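ENT (Trypanosoma brucei brucei, PDB 5ZX1) probably takes part in transcription or chromatin regulation through its ENT domain, a small all-helical module of a longer protein. Local coordinates at residues A[48-53]-A[92-97]. Numbering follows the deposited sequence.
Sequences LCRVLC and DVLVTS
The guanidinium of Arg50 has methyl CG2 of Val95 on one face, 4.0 Å above its plane and displaced from the centre toward the border, while at its edge, in the plane, lies OD2 of Asp92. The carboxylate of Asp92 stands almost perpendicular to it, the two planes 85° apart, so one oxygen meets one nitrogen: Arg50 NH1 to Asp92 OD2 is 3.2 Å, a weak hydrogen bond within a salt bridge. Arginine suits this place because its long chain, bent at chi3, carries a positive charge across to the aspartate. Arg50 CB packs on Val95 CG2 at 3.7 Å, and NH2 lies near Leu94 CD2. Aspartate has a second task, for its other oxygen accepts from Val95 N, 2.8 Å from Asp92 OD1, on its anti lone pair and nearly straight at 169°. This N-cap bond does most to fix the carboxylate's rotation, the weak bond to Arg50 adding to it, and nearby positive charge would probably favour its ionised form. Val95, beta-branched, wedges both methyls against helix 30-56: CG1, anti to the backbone N, reaches Cys53 CB at 3.6 Å and the carbonyl of Arg50. Small, buried Cys53 lets the valine come close. The axes of segments 48-53 and 93-97 run roughly parallel, 24° apart: helix 93-101, capped by Asp92, packs beside the C-terminal part of helix 30-56 in the all-helical ENT domain.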
ATOM      1  N   LEU A  48       1.614  -0.214   1.549  1.00 59.33           N
ATOM      2  CA  LEU A  48       2.078  -0.307   0.170  1.00 58.89           C
ATOM      3  C   LEU A  48       1.107   0.351  -0.797  1.00 57.22           C
ATOM      4  O   LEU A  48       1.514   1.066  -1.709  1.00 56.04           O
ATOM      5  CB  LEU A  48       2.272  -1.768  -0.228  1.00 65.27           C
ATOM      6  CG  LEU A  48       3.675  -2.261  -0.561  1.00 70.34           C
ATOM      7  CD1 LEU A  48       3.536  -3.566  -1.312  1.00 72.47           C
ATOM      8  CD2 LEU A  48       4.421  -1.244  -1.392  1.00 63.50           C
ATOM      9  N   CYS A  49      -0.181   0.081  -0.622  1.00 58.13           N
ATOM     10  CA  CYS A  49      -1.189   0.734  -1.451  1.00 58.09           C
ATOM     11  C   CYS A  49      -1.176   2.264  -1.299  1.00 59.88           C
ATOM     12  O   CYS A  49      -1.206   2.994  -2.283  1.00 60.29           O
ATOM     13  CB  CYS A  49      -2.571   0.191  -1.104  1.00 58.47           C
ATOM     14  SG  CYS A  49      -2.836  -1.484  -1.703  1.00 64.51           S
ATOM     15  N   ARG A  50      -1.125   2.745  -0.062  1.00 62.25           N
ATOM     16  CA  ARG A  50      -1.271   4.176   0.203  1.00 63.82           C
ATOM     17  C   ARG A  50      -0.146   4.941  -0.463  1.00 64.52           C
ATOM     18  O   ARG A  50      -0.359   5.872  -1.256  1.00 64.08           O
ATOM     19  CB  ARG A  50      -1.282   4.452   1.710  1.00 64.02           C
ATOM     20  CG  ARG A  50      -2.355   3.682   2.449  1.00 68.98           C
ATOM     21  CD  ARG A  50      -2.001   3.495   3.912  1.00 67.59           C
ATOM     22  NE  ARG A  50      -1.614   4.759   4.513  1.00 68.66           N
ATOM     23  CZ  ARG A  50      -2.459   5.731   4.842  1.00 75.93           C
ATOM     24  NH1 ARG A  50      -3.763   5.608   4.622  1.00 71.77           N
ATOM     25  NH2 ARG A  50      -1.981   6.843   5.373  1.00 65.13           N
ATOM     26  N   VAL A  51       1.056   4.504  -0.140  1.00 56.34           N
ATOM     27  CA  VAL A  51       2.268   5.092  -0.640  1.00 58.73           C
ATOM     28  C   VAL A  51       2.389   5.032  -2.176  1.00 62.28           C
ATOM     29  O   VAL A  51       2.789   6.007  -2.811  1.00 65.14           O
ATOM     30  CB  VAL A  51       3.444   4.399   0.069  1.00 58.06           C
ATOM     31  CG1 VAL A  51       4.653   4.405  -0.770  1.00 63.70           C
ATOM     32  CG2 VAL A  51       3.708   5.069   1.389  1.00 59.69           C
ATOM     33  N   LEU A  52       2.040   3.915  -2.796  1.00 61.50           N
ATOM     34  CA  LEU A  52       2.109   3.876  -4.254  1.00 62.42           C
ATOM     35  C   LEU A  52       1.059   4.813  -4.863  1.00 64.27           C
ATOM     36  O   LEU A  52       1.245   5.345  -5.966  1.00 61.89           O
ATOM     37  CB  LEU A  52       1.929   2.449  -4.776  1.00 60.04           C
ATOM     38  CG  LEU A  52       3.133   1.551  -4.496  1.00 60.63           C
ATOM     39  CD1 LEU A  52       3.095   0.253  -5.304  1.00 58.67           C
ATOM     40  CD2 LEU A  52       4.433   2.312  -4.726  1.00 58.51           C
ATOM     41  N   CYS A  53      -0.032   5.036  -4.136  1.00 60.80           N
ATOM     42  CA  CYS A  53      -1.043   5.984  -4.588  1.00 68.52           C
ATOM     43  C   CYS A  53      -0.625   7.438  -4.334  1.00 66.38           C
ATOM     44  O   CYS A  53      -1.048   8.343  -5.048  1.00 70.38           O
ATOM     45  CB  CYS A  53      -2.375   5.699  -3.908  1.00 59.87           C
ATOM     46  SG  CYS A  53      -3.102   4.167  -4.418  1.00 69.76           S
ATOM     47  N   ASP A  92      -8.397   7.570   0.601  1.00 76.55           N
ATOM     48  CA  ASP A  92      -7.923   8.135   1.855  1.00 68.71           C
ATOM     49  C   ASP A  92      -7.532   9.596   1.627  1.00 69.70           C
ATOM     50  O   ASP A  92      -6.987   9.941   0.565  1.00 73.83           O
ATOM     51  CB  ASP A  92      -6.743   7.331   2.390  1.00 72.48           C
ATOM     52  CG  ASP A  92      -6.093   7.979   3.582  1.00 72.87           C
ATOM     53  OD1 ASP A  92      -5.333   8.951   3.378  1.00 73.39           O
ATOM     54  OD2 ASP A  92      -6.336   7.511   4.717  1.00 75.97           O
ATOM     55  N   VAL A  93      -7.817  10.448   2.617  1.00 71.72           N
ATOM     56  CA  VAL A  93      -7.620  11.905   2.502  1.00 74.83           C
ATOM     57  C   VAL A  93      -6.150  12.340   2.536  1.00 68.70           C
ATOM     58  O   VAL A  93      -5.731  13.213   1.773  1.00 66.26           O
ATOM     59  CB  VAL A  93      -8.393  12.651   3.605  1.00 70.72           C
ATOM     60  CG1 VAL A  93      -8.279  14.152   3.387  1.00 67.49           C
ATOM     61  CG2 VAL A  93      -9.851  12.218   3.620  1.00 68.16           C
ATOM     62  N   LEU A  94      -5.372  11.758   3.437  1.00 68.11           N
ATOM     63  CA  LEU A  94      -3.943  12.046   3.453  1.00 66.74           C
ATOM     64  C   LEU A  94      -3.348  11.649   2.091  1.00 71.65           C
ATOM     65  O   LEU A  94      -2.669  12.455   1.454  1.00 71.88           O
ATOM     66  CB  LEU A  94      -3.258  11.310   4.607  1.00 67.65           C
ATOM     67  CG  LEU A  94      -1.751  11.531   4.787  1.00 66.16           C
ATOM     68  CD1 LEU A  94      -1.417  13.006   4.882  1.00 64.88           C
ATOM     69  CD2 LEU A  94      -1.257  10.805   6.018  1.00 66.97           C
ATOM     70  N   VAL A  95      -3.666  10.441   1.619  1.00 72.40           N
ATOM     71  CA  VAL A  95      -3.106   9.932   0.363  1.00 70.19           C
ATOM     72  C   VAL A  95      -3.407  10.890  -0.783  1.00 69.81           C
ATOM     73  O   VAL A  95      -2.491  11.354  -1.474  1.00 63.15           O
ATOM     74  CB  VAL A  95      -3.625   8.499   0.018  1.00 68.75           C
ATOM     75  CG1 VAL A  95      -3.081   8.051  -1.321  1.00 63.52           C
ATOM     76  CG2 VAL A  95      -3.237   7.483   1.098  1.00 67.90           C
ATOM     77  N   THR A  96      -4.686  11.193  -0.985  1.00 67.86           N
ATOM     78  CA  THR A  96      -5.058  12.095  -2.072  1.00 68.86           C
ATOM     79  C   THR A  96      -4.460  13.514  -1.896  1.00 70.91           C
ATOM     80  O   THR A  96      -4.054  14.135  -2.880  1.00 73.93           O
ATOM     81  CB  THR A  96      -6.600  12.191  -2.225  1.00 70.25           C
ATOM     82  OG1 THR A  96      -7.179  12.648  -1.001  1.00 74.77           O
ATOM     83  CG2 THR A  96      -7.187  10.836  -2.542  1.00 73.36           C
ATOM     84  N   SER A  97      -4.388  14.032  -0.668  1.00 71.57           N
ATOM     85  CA  SER A  97      -3.769  15.351  -0.458  1.00 71.80           C
ATOM     86  C   SER A  97      -2.292  15.373  -0.845  1.00 72.73           C
ATOM     87  O   SER A  97      -1.803  16.348  -1.421  1.00 76.07           O
ATOM     88  CB  SER A  97      -3.906  15.793   0.988  1.00 66.76           C
ATOM     89  OG  SER A  97      -5.203  15.518   1.453  1.00 75.62           O
TER